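Local coordinates for ESAT-6-like protein MAB_3113 (Mycobacterium abscessus, PDB 4I0X) that is of unknown function but pairs with its WXG100 partner MAB_3112 in the EsxEF complex, probably as a secreted heterodimer, at residues T20-R24 and L76-E80. The protein carries 4 engineered substitutions. Numbering follows the deposited sequence.
Sequences TSRAR and LSQME. Engineered in segment 76-80: Ser77 (natural residue Asn). With SO4 (sulfate ion), chain M.
Arg24 and Glu80 are joined by a salt bridge between helices 11-47 and 52-87, and its geometry is that of one nearly straight hydrogen bond with a weak companion. NE of Arg24 lies 3.1 Å from OE2 of Glu80 with an N-H...O angle of 169°; the oxygen sits at the guanidinium edge, practically in its plane, and is approached nearly along its own C-O axis. NH2 of Arg24 adds a weak, bent bond to the same OE2 at 3.5 Å. The guanidinium and carboxylate planes are close to coplanar, whereas the arginine and glutamate chains come together roughly perpendicular to one another. The arginine chain already runs back toward the start of its helix from CG to CD, and a bend at chi3 (-41°) then sets the guanidinium edge toward Glu80; NH2 also has a weak, long ion pair with Glu17. On Arg22, NH1 and NH2 grip a sulfate, probably from the crystallisation liquor, with NH2 2.7 Å from its O3.

The segment axes approach to 10.4 Å and run at 157°, the antiparallel helical hairpin of the WXG100 fold. Both helices also meet the MAB_3112 chain, consistent with the four-helix bundle of Esx heterodimers. Beside the salt bridge, CG2 of Thr20 rests against the aliphatic CG of Glu80 at 3.8 Å, while OG1 of Thr20 is hydrogen-bonded to Ile16 O and to Tyr45 OH of the MAB_3112 chain. Away from the salt bridge, the methyl of Ala23 is met by two carbons, CD1 of Leu76 and CE of Met79, each 3.9 Å from its CB. CD1 of Leu76 also reaches the backbone N of Arg24, and CD2 of Leu76 lies near CA of Arg24. Leu76 further packs on Met52, and Met79 on Tyr45, both of the MAB_3112 chain.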
ATOM      1  N   THR B  20     -14.857   1.779   1.726  1.00 10.48           N
ATOM      2  CA  THR B  20     -13.991   2.826   1.206  1.00 11.45           C
ATOM      3  C   THR B  20     -13.200   3.380   2.353  1.00 16.47           C
ATOM      4  O   THR B  20     -12.018   3.693   2.212  1.00 12.85           O
ATOM      5  CB  THR B  20     -14.813   3.962   0.531  1.00 13.54           C
ATOM      6  OG1 THR B  20     -15.721   3.374  -0.404  1.00 13.82           O
ATOM      7  CG2 THR B  20     -13.887   4.963  -0.154  1.00 14.56           C
ATOM      8  N   SER B  21     -13.859   3.484   3.499  1.00 14.70           N
ATOM      9  CA  SER B  21     -13.222   3.966   4.708  1.00 13.97           C
ATOM     10  C   SER B  21     -12.086   2.988   5.158  1.00 16.05           C
ATOM     11  O   SER B  21     -11.012   3.429   5.588  1.00 11.30           O
ATOM     12  CB  SER B  21     -14.277   4.202   5.788  1.00 13.40           C
ATOM     13  OG  SER B  21     -13.706   4.540   7.027  1.00 29.13           O
ATOM     14  N   ARG B  22     -12.291   1.685   4.981  1.00 10.68           N
ATOM     15  CA  ARG B  22     -11.250   0.699   5.304  1.00 10.44           C
ATOM     16  C   ARG B  22     -10.055   0.807   4.333  1.00 13.44           C
ATOM     17  O   ARG B  22      -8.877   0.686   4.734  1.00 10.13           O
ATOM     18  CB  ARG B  22     -11.815  -0.713   5.291  1.00 10.84           C
ATOM     19  CG  ARG B  22     -12.794  -0.975   6.390  1.00 12.07           C
ATOM     20  CD  ARG B  22     -13.337  -2.405   6.327  1.00 19.19           C
ATOM     21  NE  ARG B  22     -14.202  -2.603   7.460  1.00 15.62           N
ATOM     22  CZ  ARG B  22     -14.457  -3.749   8.079  1.00 15.79           C
ATOM     23  NH1 ARG B  22     -13.932  -4.891   7.685  1.00 16.72           N
ATOM     24  NH2 ARG B  22     -15.279  -3.732   9.101  1.00 17.33           N
ATOM     25  N   ALA B  23     -10.359   1.100   3.074  1.00 12.95           N
ATOM     26  CA  ALA B  23      -9.326   1.305   2.054  1.00 12.44           C
ATOM     27  C   ALA B  23      -8.509   2.576   2.339  1.00 13.15           C
ATOM     28  O   ALA B  23      -7.330   2.630   2.059  1.00 11.94           O
ATOM     29  CB  ALA B  23      -9.959   1.402   0.659  1.00 11.26           C
ATOM     30  N   ARG B  24      -9.154   3.603   2.862  1.00 11.26           N
ATOM     31  CA  ARG B  24      -8.478   4.799   3.299  1.00 12.06           C
ATOM     32  C   ARG B  24      -7.584   4.565   4.542  1.00 10.09           C
ATOM     33  O   ARG B  24      -6.465   5.026   4.611  1.00 10.30           O
ATOM     34  CB  ARG B  24      -9.510   5.880   3.536  1.00 13.49           C
ATOM     35  CG  ARG B  24      -8.968   7.182   4.053  1.00 32.77           C
ATOM     36  CD  ARG B  24     -10.130   8.116   4.386  1.00 41.24           C
ATOM     37  NE  ARG B  24     -11.159   8.013   3.359  1.00 41.10           N
ATOM     38  CZ  ARG B  24     -12.433   7.693   3.552  1.00 39.64           C
ATOM     39  NH1 ARG B  24     -12.923   7.464   4.764  1.00 48.71           N
ATOM     40  NH2 ARG B  24     -13.240   7.634   2.505  1.00 41.42           N
ATOM     41  N   LEU B  76      -7.157   4.651  -4.800  1.00 16.76           N
ATOM     42  CA  LEU B  76      -8.062   5.076  -3.751  1.00 10.07           C
ATOM     43  C   LEU B  76      -8.867   6.324  -4.150  1.00 11.45           C
ATOM     44  O   LEU B  76     -10.063   6.402  -3.855  1.00 12.73           O
ATOM     45  CB  LEU B  76      -7.294   5.309  -2.443  1.00 10.66           C
ATOM     46  CG  LEU B  76      -8.103   5.918  -1.333  1.00 14.47           C
ATOM     47  CD1 LEU B  76      -9.122   4.904  -0.867  1.00 12.95           C
ATOM     48  CD2 LEU B  76      -7.198   6.358  -0.188  1.00 19.66           C
ATOM     49  N   SER B  77      -8.217   7.286  -4.804  1.00 14.67           N
ATOM     50  CA  SER B  77      -8.872   8.513  -5.272  1.00 16.37           C
ATOM     51  C   SER B  77      -9.999   8.237  -6.232  1.00 14.10           C
ATOM     52  O   SER B  77     -11.040   8.851  -6.144  1.00 14.53           O
ATOM     53  CB  SER B  77      -7.888   9.470  -5.955  1.00 22.41           C
ATOM     54  OG  SER B  77      -7.105  10.124  -4.976  1.00 35.26           O
ATOM     55  N   GLN B  78      -9.793   7.272  -7.115  1.00 13.80           N
ATOM     56  CA  GLN B  78     -10.835   6.825  -8.010  1.00 14.33           C
ATOM     57  C   GLN B  78     -12.017   6.176  -7.274  1.00 13.33           C
ATOM     58  O   GLN B  78     -13.169   6.401  -7.627  1.00 13.65           O
ATOM     59  CB  GLN B  78     -10.238   5.862  -9.027  1.00 14.95           C
ATOM     60  CG  GLN B  78     -11.249   5.324  -9.980  1.00 41.10           C
ATOM     61  CD  GLN B  78     -10.619   4.727 -11.213  1.00 41.44           C
ATOM     62  OE1 GLN B  78      -9.388   4.576 -11.299  1.00 41.79           O
ATOM     63  NE2 GLN B  78     -11.459   4.385 -12.186  1.00 27.92           N
ATOM     64  N   MET B  79     -11.719   5.379  -6.254  1.00 11.85           N
ATOM     65  CA  MET B  79     -12.734   4.730  -5.443  1.00 11.72           C
ATOM     66  C   MET B  79     -13.567   5.751  -4.697  1.00 14.96           C
ATOM     67  O   MET B  79     -14.804   5.675  -4.680  1.00 13.26           O
ATOM     68  CB  MET B  79     -12.066   3.771  -4.467  1.00 12.39           C
ATOM     69  CG  MET B  79     -11.478   2.554  -5.124  1.00 13.92           C
ATOM     70  SD  MET B  79     -10.329   1.623  -4.058  1.00 14.12           S
ATOM     71  CE  MET B  79     -11.459   0.980  -2.868  1.00 13.43           C
ATOM     72  N   GLU B  80     -12.896   6.722  -4.098  1.00 14.01           N
ATOM     73  CA  GLU B  80     -13.588   7.822  -3.442  1.00 14.22           C
ATOM     74  C   GLU B  80     -14.461   8.652  -4.347  1.00 12.95           C
ATOM     75  O   GLU B  80     -15.582   8.954  -3.975  1.00 19.81           O
ATOM     76  CB  GLU B  80     -12.587   8.696  -2.687  1.00 21.09           C
ATOM     77  CG  GLU B  80     -11.917   7.945  -1.546  1.00 20.95           C
ATOM     78  CD  GLU B  80     -10.823   8.758  -0.858  1.00 38.62           C
ATOM     79  OE1 GLU B  80     -10.085   9.491  -1.560  1.00 42.61           O
ATOM     80  OE2 GLU B  80     -10.695   8.642   0.383  1.00 43.21           O
TER
HETATM   81  S   SO4 M 201     -15.178  -7.362   9.931  1.00 42.49           S
HETATM   82  O1  SO4 M 201     -13.905  -7.495   9.233  1.00 42.70           O
HETATM   83  O2  SO4 M 201     -15.242  -8.336  11.014  1.00 50.93           O
HETATM   84  O3  SO4 M 201     -15.272  -6.030  10.493  1.00 39.55           O
HETATM   85  O4  SO4 M 201     -16.343  -7.582   9.038  1.00 36.88           O